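Local coordinates for protein activated BY transcription factor SSRB (Salmonella enterica, PDB 2WNW) that belongs to glycosyl hydrolase family 30, joining a TIM barrel to a beta-sandwich domain, and is named for its activation by the transcription factor SsrB, at residues G98-Q110 with P146-G158. Sequence-based numbering, arbitrary orientation.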
loop_
_atom_site.group_PDB
_atom_site.type_symbol
_atom_site.label_atom_id
_atom_site.label_comp_id
_atom_site.label_asym_id
_atom_site.label_seq_id
_atom_site.Cartn_x
_atom_site.Cartn_y
_atom_site.Cartn_z
ATOM N N GLY A 98 -18.499 18.991 31.306
ATOM C CA GLY A 98 -17.916 20.320 31.300
ATOM C C GLY A 98 -16.439 20.214 31.633
ATOM O O GLY A 98 -15.941 19.114 31.871
ATOM N N ASN A 99 -15.732 21.340 31.650
ATOM C CA ASN A 99 -14.304 21.330 31.966
ATOM C C ASN A 99 -14.089 20.968 33.429
ATOM O O ASN A 99 -14.895 21.323 34.286
ATOM C CB ASN A 99 -13.681 22.710 31.733
ATOM C CG ASN A 99 -13.724 23.146 30.281
ATOM O OD1 ASN A 99 -13.022 22.594 29.426
ATOM N ND2 ASN A 99 -14.542 24.149 29.996
ATOM N N TYR A 100 -13.002 20.258 33.711
ATOM C CA TYR A 100 -12.650 19.902 35.083
ATOM C C TYR A 100 -11.171 19.554 35.160
ATOM O O TYR A 100 -10.607 18.985 34.222
ATOM C CB TYR A 100 -13.522 18.748 35.620
ATOM C CG TYR A 100 -13.333 17.390 34.972
ATOM C CD1 TYR A 100 -12.254 16.569 35.312
ATOM C CD2 TYR A 100 -14.241 16.923 34.025
ATOM C CE1 TYR A 100 -12.086 15.316 34.719
ATOM C CE2 TYR A 100 -14.081 15.674 33.425
ATOM C CZ TYR A 100 -13.002 14.877 33.773
ATOM O OH TYR A 100 -12.832 13.658 33.150
ATOM N N ALA A 101 -10.539 19.938 36.266
ATOM C CA ALA A 101 -9.118 19.674 36.481
ATOM C C ALA A 101 -8.935 19.135 37.893
ATOM O O ALA A 101 -9.822 19.275 38.734
ATOM C CB ALA A 101 -8.310 20.954 36.295
ATOM N N TYR A 102 -7.781 18.532 38.157
ATOM C CA TYR A 102 -7.508 17.958 39.471
ATOM C C TYR A 102 -7.068 19.004 40.497
ATOM O O TYR A 102 -7.041 18.737 41.697
ATOM C CB TYR A 102 -6.465 16.852 39.320
ATOM C CG TYR A 102 -6.903 15.793 38.328
ATOM C CD1 TYR A 102 -6.005 15.256 37.406
ATOM C CD2 TYR A 102 -8.220 15.334 38.308
ATOM C CE1 TYR A 102 -6.410 14.291 36.484
ATOM C CE2 TYR A 102 -8.637 14.365 37.391
ATOM C CZ TYR A 102 -7.725 13.850 36.483
ATOM O OH TYR A 102 -8.120 12.890 35.577
ATOM N N VAL A 103 -6.730 20.192 40.011
ATOM C CA VAL A 103 -6.332 21.311 40.863
ATOM C C VAL A 103 -6.756 22.569 40.100
ATOM O O VAL A 103 -6.513 22.679 38.900
ATOM C CB VAL A 103 -4.801 21.313 41.134
ATOM C CG1 VAL A 103 -4.030 21.517 39.842
ATOM C CG2 VAL A 103 -4.460 22.404 42.137
ATOM N N ASP A 104 -7.392 23.515 40.786
ATOM C CA ASP A 104 -7.886 24.710 40.108
ATOM C C ASP A 104 -7.210 26.048 40.368
ATOM O O ASP A 104 -7.510 27.030 39.687
ATOM C CB ASP A 104 -9.381 24.854 40.378
ATOM C CG ASP A 104 -10.172 23.667 39.874
ATOM O OD1 ASP A 104 -10.174 23.436 38.645
ATOM O OD2 ASP A 104 -10.783 22.963 40.708
ATOM N N SER A 105 -6.309 26.105 41.343
ATOM C CA SER A 105 -5.618 27.355 41.630
ATOM C C SER A 105 -4.198 27.083 42.085
ATOM O O SER A 105 -3.885 25.983 42.538
ATOM C CB SER A 105 -6.349 28.140 42.722
ATOM O OG SER A 105 -6.239 27.491 43.978
ATOM N N SER A 106 -3.344 28.093 41.971
ATOM C CA SER A 106 -1.955 27.965 42.387
ATOM C C SER A 106 -1.903 27.717 43.892
ATOM O O SER A 106 -1.027 27.003 44.384
ATOM C CB SER A 106 -1.185 29.242 42.048
ATOM O OG SER A 106 -1.800 30.368 42.649
ATOM N N ALA A 107 -2.851 28.303 44.620
ATOM C CA ALA A 107 -2.899 28.136 46.067
ATOM C C ALA A 107 -3.150 26.676 46.435
ATOM O O ALA A 107 -2.439 26.111 47.264
ATOM C CB ALA A 107 -3.982 29.024 46.664
ATOM N N ASP A 108 -4.158 26.065 45.820
ATOM C CA ASP A 108 -4.464 24.668 46.105
ATOM C C ASP A 108 -3.280 23.795 45.705
ATOM O O ASP A 108 -2.972 22.806 46.372
ATOM C CB ASP A 108 -5.726 24.216 45.356
ATOM C CG ASP A 108 -6.986 24.896 45.868
ATOM O OD1 ASP A 108 -6.970 25.397 47.010
ATOM O OD2 ASP A 108 -7.999 24.919 45.138
ATOM N N LEU A 109 -2.617 24.165 44.611
ATOM C CA LEU A 109 -1.457 23.417 44.140
ATOM C C LEU A 109 -0.373 23.460 45.213
ATOM O O LEU A 109 0.153 22.428 45.625
ATOM C CB LEU A 109 -0.911 24.029 42.847
ATOM C CG LEU A 109 0.403 23.425 42.339
ATOM C CD1 LEU A 109 0.178 21.972 41.953
ATOM C CD2 LEU A 109 0.920 24.219 41.152
ATOM N N GLN A 110 -0.048 24.668 45.657
ATOM C CA GLN A 110 0.971 24.865 46.683
ATOM C C GLN A 110 0.663 24.109 47.973
ATOM O O GLN A 110 1.569 23.604 48.637
ATOM C CB GLN A 110 1.117 26.358 46.983
ATOM C CG GLN A 110 1.879 27.123 45.911
ATOM C CD GLN A 110 1.644 28.619 45.978
ATOM O OE1 GLN A 110 1.646 29.213 47.057
ATOM N NE2 GLN A 110 1.448 29.240 44.819
ATOM N N PRO A 146 -3.968 20.984 30.418
ATOM C CA PRO A 146 -3.515 21.137 31.804
ATOM C C PRO A 146 -4.536 22.076 32.454
ATOM O O PRO A 146 -5.400 22.623 31.762
ATOM C CB PRO A 146 -2.151 21.817 31.658
ATOM C CG PRO A 146 -1.675 21.361 30.301
ATOM C CD PRO A 146 -2.946 21.472 29.475
ATOM N N PRO A 147 -4.458 22.275 33.781
ATOM C CA PRO A 147 -5.413 23.172 34.445
ATOM C C PRO A 147 -5.304 24.563 33.819
ATOM O O PRO A 147 -4.237 24.938 33.334
ATOM C CB PRO A 147 -4.947 23.160 35.901
ATOM C CG PRO A 147 -4.303 21.799 36.044
ATOM C CD PRO A 147 -3.531 21.668 34.752
ATOM N N ALA A 148 -6.396 25.323 33.839
ATOM C CA ALA A 148 -6.410 26.657 33.248
ATOM C C ALA A 148 -5.296 27.591 33.718
ATOM O O ALA A 148 -4.621 28.211 32.894
ATOM C CB ALA A 148 -7.770 27.321 33.482
ATOM N N PHE A 149 -5.091 27.690 35.029
ATOM C CA PHE A 149 -4.066 28.592 35.548
ATOM C C PHE A 149 -2.638 28.243 35.146
ATOM O O PHE A 149 -1.733 29.060 35.309
ATOM C CB PHE A 149 -4.159 28.718 37.078
ATOM C CG PHE A 149 -3.667 27.514 37.833
ATOM C CD1 PHE A 149 -4.469 26.386 37.982
ATOM C CD2 PHE A 149 -2.402 27.521 38.423
ATOM C CE1 PHE A 149 -4.024 25.280 38.712
ATOM C CE2 PHE A 149 -1.949 26.421 39.154
ATOM C CZ PHE A 149 -2.762 25.300 39.299
ATOM N N MET A 150 -2.433 27.040 34.614
ATOM C CA MET A 150 -1.100 26.621 34.188
ATOM C C MET A 150 -0.840 26.950 32.719
ATOM O O MET A 150 0.237 26.660 32.197
ATOM C CB MET A 150 -0.915 25.114 34.396
ATOM C CG MET A 150 -0.831 24.674 35.846
ATOM S SD MET A 150 -0.209 22.980 35.982
ATOM C CE MET A 150 -0.491 22.666 37.711
ATOM N N LYS A 151 -1.818 27.568 32.065
ATOM C CA LYS A 151 -1.699 27.898 30.648
ATOM C C LYS A 151 -1.584 29.387 30.342
ATOM O O LYS A 151 -1.986 30.241 31.137
ATOM C CB LYS A 151 -2.896 27.311 29.894
ATOM C CG LYS A 151 -3.098 25.822 30.155
ATOM C CD LYS A 151 -4.382 25.302 29.538
ATOM C CE LYS A 151 -4.360 25.398 28.019
ATOM N NZ LYS A 151 -5.685 25.030 27.452
ATOM N N THR A 152 -1.033 29.684 29.170
ATOM C CA THR A 152 -0.842 31.058 28.718
ATOM C C THR A 152 -2.156 31.795 28.477
ATOM O O THR A 152 -2.193 33.030 28.510
ATOM C CB THR A 152 -0.025 31.091 27.412
ATOM O OG1 THR A 152 -0.660 30.258 26.432
ATOM C CG2 THR A 152 1.385 30.589 27.656
ATOM N N ASN A 153 -3.230 31.045 28.242
ATOM C CA ASN A 153 -4.536 31.649 27.981
ATOM C C ASN A 153 -5.514 31.527 29.150
ATOM O O ASN A 153 -6.674 31.931 29.039
ATOM C CB ASN A 153 -5.155 31.026 26.722
ATOM C CG ASN A 153 -5.517 29.565 26.911
ATOM O OD1 ASN A 153 -4.861 28.848 27.666
ATOM N ND2 ASN A 153 -6.558 29.113 26.216
ATOM N N ASN A 154 -5.053 30.961 30.262
ATOM C CA ASN A 154 -5.890 30.811 31.451
ATOM C C ASN A 154 -7.258 30.195 31.133
ATOM O O ASN A 154 -8.284 30.624 31.663
ATOM C CB ASN A 154 -6.059 32.188 32.114
ATOM C CG ASN A 154 -6.771 32.118 33.448
ATOM O OD1 ASN A 154 -6.481 31.256 34.278
ATOM N ND2 ASN A 154 -7.702 33.045 33.670
ATOM N N ASP A 155 -7.267 29.173 30.280
ATOM C CA ASP A 155 -8.517 28.520 29.881
ATOM C C ASP A 155 -8.201 27.123 29.360
ATOM O O ASP A 155 -7.294 26.964 28.547
ATOM C CB ASP A 155 -9.173 29.339 28.765
ATOM C CG ASP A 155 -10.600 28.896 28.444
ATOM O OD1 ASP A 155 -11.035 27.804 28.867
ATOM O OD2 ASP A 155 -11.292 29.661 27.741
ATOM N N MET A 156 -8.937 26.116 29.820
ATOM C CA MET A 156 -8.698 24.756 29.340
ATOM C C MET A 156 -9.098 24.641 27.867
ATOM O O MET A 156 -8.546 23.821 27.128
ATOM C CB MET A 156 -9.478 23.742 30.181
ATOM C CG MET A 156 -8.918 23.559 31.583
ATOM S SD MET A 156 -9.749 22.271 32.502
ATOM C CE MET A 156 -8.992 20.788 31.798
ATOM N N ASN A 157 -10.047 25.474 27.443
ATOM C CA ASN A 157 -10.508 25.476 26.053
ATOM C C ASN A 157 -9.764 26.532 25.235
ATOM O O ASN A 157 -9.090 27.405 25.785
ATOM C CB ASN A 157 -12.003 25.809 25.964
ATOM C CG ASN A 157 -12.848 25.021 26.936
ATOM O OD1 ASN A 157 -13.447 25.590 27.854
ATOM N ND2 ASN A 157 -12.913 23.712 26.742
ATOM N N GLY A 158 -9.901 26.441 23.916
ATOM C CA GLY A 158 -9.302 27.418 23.024
ATOM C C GLY A 158 -7.807 27.427 22.812
ATOM O O GLY A 158 -7.242 28.465 22.466
HETATM O O HOH W 1 -7.570 27.050 36.784
#
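One face of the Phe149 ring lies against the backbone leading into helix 106-110, with Ser106 N 3.5 Å above the ring plane and Ser105 C beside it. Met150 CG backs the opposite face. In plane at the edge sit Val103 O, 3.6 Å from Phe149 CE1, and a water that donates to Asp104 O and accepts from Phe149 N. Phe149 CG stands between its own backbone N and carbonyl carbon (chi1 74°), carrying the ring to this helix start, whose N-cap, Ser105, accepts from Asp108 N through OG. Val103 CG1 reaches Pro147 CG (3.8 Å), Ala101 CB lies on Pro147 CB (4.0 Å), and Met156 CE approaches Tyr100 O (3.4 Å). Beyond, the Asn99 and Asn157 amides pair with planes 53° apart: Asn99 ND2 meets a lone pair of Asn157 OD1 in the carbonyl plane (2.8 Å), though OD1 lies 29° out of the Asn99 amide plane; the return bond is weak. The contact joins the loop and helix 106-110 after barrel strand 85-90 to the loop after strand 138-143. Direct hydrogen bonding is confined to the Asn pair; shape and one water hold the Phe149 end, where carbons pack against Val103 O, partnerless in the model.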